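Local structure of BpsB (PgaB), Poly-beta-1,6-N-acetyl-D-glucosamine N-deacetylase (Bordetella bronchiseptica RB50, 5BU6) at residues F13-M18 with G247-D252. The protein removes acetyl groups from the N-acetylglucosamine units of poly-beta-1,6-N-acetyl-D-glucosamine as a family 4 carbohydrate esterase required for biofilm formation. The protein carries 5 engineered substitutions. Residues are numbered along the deposited sequence; the frame is centred on the assembly and turned at random.
Sequences FRVLSM and GPNTPD. Engineered in segment 13-18: Ser17 (natural residue Cys).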
ATOM      1  N   PHE A  13       8.234 -15.622   3.233  1.00 34.79           N
ATOM      2  CA  PHE A  13       6.818 -15.396   2.953  1.00 33.36           C
ATOM      3  C   PHE A  13       6.573 -14.693   1.612  1.00 36.42           C
ATOM      4  O   PHE A  13       7.476 -14.050   1.048  1.00 35.61           O
ATOM      5  CB  PHE A  13       6.175 -14.603   4.093  1.00 30.46           C
ATOM      6  CG  PHE A  13       6.744 -13.225   4.276  1.00 35.39           C
ATOM      7  CD1 PHE A  13       7.890 -13.025   5.045  1.00 38.08           C
ATOM      8  CD2 PHE A  13       6.128 -12.118   3.692  1.00 34.38           C
ATOM      9  CE1 PHE A  13       8.413 -11.761   5.219  1.00 42.38           C
ATOM     10  CE2 PHE A  13       6.656 -10.839   3.866  1.00 34.87           C
ATOM     11  CZ  PHE A  13       7.787 -10.659   4.639  1.00 37.33           C
ATOM     12  N   ARG A  14       5.363 -14.855   1.091  1.00 35.18           N
ATOM     13  CA  ARG A  14       4.948 -14.130  -0.107  1.00 33.96           C
ATOM     14  C   ARG A  14       3.973 -13.017   0.287  1.00 31.80           C
ATOM     15  O   ARG A  14       3.366 -13.071   1.352  1.00 35.82           O
ATOM     16  CB  ARG A  14       4.322 -15.094  -1.125  1.00 33.48           C
ATOM     17  CG  ARG A  14       5.330 -16.028  -1.810  1.00 36.76           C
ATOM     18  CD  ARG A  14       6.024 -15.343  -2.973  1.00 43.89           C
ATOM     19  NE  ARG A  14       6.993 -16.221  -3.620  1.00 48.70           N
ATOM     20  CZ  ARG A  14       7.573 -15.980  -4.795  1.00 51.34           C
ATOM     21  NH1 ARG A  14       8.443 -16.848  -5.277  1.00 52.12           N
ATOM     22  NH2 ARG A  14       7.289 -14.878  -5.485  1.00 48.45           N
ATOM     23  N   VAL A  15       3.869 -11.981  -0.546  1.00 36.30           N
ATOM     24  CA  VAL A  15       2.909 -10.891  -0.325  1.00 31.89           C
ATOM     25  C   VAL A  15       2.107 -10.724  -1.615  1.00 42.25           C
ATOM     26  O   VAL A  15       2.668 -10.733  -2.717  1.00 37.05           O
ATOM     27  CB  VAL A  15       3.580  -9.561   0.046  1.00 37.93           C
ATOM     28  CG1 VAL A  15       2.540  -8.462   0.275  1.00 31.93           C
ATOM     29  CG2 VAL A  15       4.440  -9.716   1.301  1.00 39.48           C
ATOM     30  N   LEU A  16       0.797 -10.584  -1.466  1.00 34.75           N
ATOM     31  CA  LEU A  16      -0.100 -10.509  -2.598  1.00 38.89           C
ATOM     32  C   LEU A  16      -0.890  -9.222  -2.485  1.00 42.05           C
ATOM     33  O   LEU A  16      -1.676  -9.049  -1.561  1.00 46.85           O
ATOM     34  CB  LEU A  16      -1.009 -11.749  -2.617  1.00 42.44           C
ATOM     35  CG  LEU A  16      -1.835 -12.102  -3.846  1.00 51.35           C
ATOM     36  CD1 LEU A  16      -0.939 -12.377  -5.054  1.00 53.12           C
ATOM     37  CD2 LEU A  16      -2.743 -13.287  -3.537  1.00 47.92           C
ATOM     38  N   SER A  17      -0.652  -8.299  -3.404  1.00 36.09           N
ATOM     39  CA  SER A  17      -1.330  -7.013  -3.382  1.00 40.96           C
ATOM     40  C   SER A  17      -2.540  -7.081  -4.331  1.00 43.83           C
ATOM     41  O   SER A  17      -2.397  -7.434  -5.491  1.00 43.44           O
ATOM     42  CB  SER A  17      -0.350  -5.914  -3.776  1.00 45.03           C
ATOM     43  OG  SER A  17      -0.956  -4.634  -3.812  1.00 64.35           O
ATOM     44  N   MET A  18      -3.731  -6.795  -3.818  1.00 37.67           N
ATOM     45  CA  MET A  18      -4.962  -7.022  -4.563  1.00 43.00           C
ATOM     46  C   MET A  18      -5.555  -5.705  -5.040  1.00 37.54           C
ATOM     47  O   MET A  18      -5.715  -4.778  -4.261  1.00 44.10           O
ATOM     48  CB  MET A  18      -5.991  -7.750  -3.708  1.00 51.36           C
ATOM     49  CG  MET A  18      -6.313  -9.137  -4.163  1.00 66.03           C
ATOM     50  SD  MET A  18      -5.028 -10.271  -3.645  1.00 59.44           S
ATOM     51  CE  MET A  18      -5.046 -10.012  -1.877  1.00 59.78           C
ATOM     52  N   GLY A 247       8.882 -11.552  -5.867  1.00 43.02           N
ATOM     53  CA  GLY A 247       9.816 -12.564  -5.429  1.00 39.67           C
ATOM     54  C   GLY A 247       9.532 -12.973  -4.011  1.00 34.04           C
ATOM     55  O   GLY A 247       8.705 -12.361  -3.339  1.00 35.46           O
ATOM     56  N   PRO A 248      10.207 -14.029  -3.550  1.00 44.73           N
ATOM     57  CA  PRO A 248      10.003 -14.474  -2.175  1.00 46.07           C
ATOM     58  C   PRO A 248      10.698 -13.532  -1.213  1.00 39.49           C
ATOM     59  O   PRO A 248      11.759 -13.000  -1.527  1.00 43.90           O
ATOM     60  CB  PRO A 248      10.645 -15.866  -2.163  1.00 50.08           C
ATOM     61  CG  PRO A 248      11.753 -15.759  -3.168  1.00 54.04           C
ATOM     62  CD  PRO A 248      11.257 -14.806  -4.240  1.00 50.25           C
ATOM     63  N   ASN A 249      10.097 -13.311  -0.057  1.00 35.54           N
ATOM     64  CA  ASN A 249      10.781 -12.569   0.987  1.00 34.59           C
ATOM     65  C   ASN A 249      11.540 -13.536   1.860  1.00 38.75           C
ATOM     66  O   ASN A 249      11.030 -14.006   2.878  1.00 44.02           O
ATOM     67  CB  ASN A 249       9.806 -11.769   1.816  1.00 31.82           C
ATOM     68  CG  ASN A 249       9.140 -10.696   1.009  1.00 38.35           C
ATOM     69  OD1 ASN A 249       9.741  -9.657   0.715  1.00 36.43           O
ATOM     70  ND2 ASN A 249       7.910 -10.951   0.607  1.00 28.89           N
ATOM     71  N   THR A 250      12.757 -13.830   1.434  1.00 40.83           N
ATOM     72  CA  THR A 250      13.627 -14.741   2.149  1.00 42.54           C
ATOM     73  C   THR A 250      14.242 -13.978   3.330  1.00 40.62           C
ATOM     74  O   THR A 250      14.105 -12.759   3.410  1.00 41.62           O
ATOM     75  CB  THR A 250      14.700 -15.316   1.200  1.00 54.88           C
ATOM     76  OG1 THR A 250      15.426 -14.241   0.594  1.00 55.68           O
ATOM     77  CG2 THR A 250      14.043 -16.164   0.110  1.00 55.15           C
ATOM     78  N   PRO A 251      14.890 -14.691   4.269  1.00 47.30           N
ATOM     79  CA  PRO A 251      15.417 -14.007   5.459  1.00 50.56           C
ATOM     80  C   PRO A 251      16.417 -12.879   5.186  1.00 53.27           C
ATOM     81  O   PRO A 251      16.559 -12.011   6.038  1.00 56.10           O
ATOM     82  CB  PRO A 251      16.109 -15.145   6.228  1.00 56.42           C
ATOM     83  CG  PRO A 251      15.352 -16.352   5.852  1.00 56.54           C
ATOM     84  CD  PRO A 251      14.976 -16.157   4.405  1.00 51.67           C
ATOM     85  N   ASP A 252      17.106 -12.896   4.046  1.00 54.72           N
ATOM     86  CA  ASP A 252      18.064 -11.837   3.732  1.00 57.69           C
ATOM     87  C   ASP A 252      17.408 -10.547   3.206  1.00 51.50           C
ATOM     88  O   ASP A 252      18.071  -9.519   3.085  1.00 54.33           O
ATOM     89  CB  ASP A 252      19.090 -12.338   2.717  1.00 73.68           C
ATOM     90  CG  ASP A 252      18.456 -12.771   1.415  1.00 81.40           C
ATOM     91  OD1 ASP A 252      17.382 -13.406   1.466  1.00 78.93           O
ATOM     92  OD2 ASP A 252      19.029 -12.475   0.342  1.00 87.38           O
TER
HETATM   93  O   HOH W   1       5.780 -12.308  -4.924  1.00 41.40           O
HETATM   94  O   HOH W   2       6.155 -11.687  -2.418  1.00 34.98           O
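Asn249 lays its CB over the middle of one face of the Phe13 ring, a CH-pi contact with CB 3.7 Å from the ring centroid. The Phe13 ring reaches this place because CG takes the crowded position between backbone N and carbonyl carbon (chi1 63°). The amide of Asn249 runs on from there toward the rim, its plane 22° from that of the ring, with ND2 3.5 Å from CE2 of Phe13. That ND2 also donates to Phe13 O at 3.2 Å, coming from above the carbonyl plane, while Asn249 N meets Phe13 O at 2.9 Å, nearly along the C=O axis. One carbonyl is thus gripped twice by one residue. Phe13 N returns a bond to Asn249 O, which makes the two residues a hydrogen-bonded antiparallel pair in a single bridge. The other end of the amide, OD1, accepts from the backbone N of Arg259, so the rotation of the group is fixed from both sides.

Arg14, bent at chi2, lays its guanidinium flat against the Gly247-Pro248 peptide, with Pro248 N 3.5 Å from CZ of Arg14. Its NE forms a salt bridge with Asp6, and NH2 donates to a water at the guanidinium edge. A second water links Val15 N to Gly247 O, extending the contact where direct pairing stops. Strand 14-20 runs parallel between strands 77-83 and 261-266; the arrangement ties its beginning to the loop leading into strand 261-266, within the parallel-stranded, barrel-like polysaccharide deacetylase fold of family 4 carbohydrate esterases.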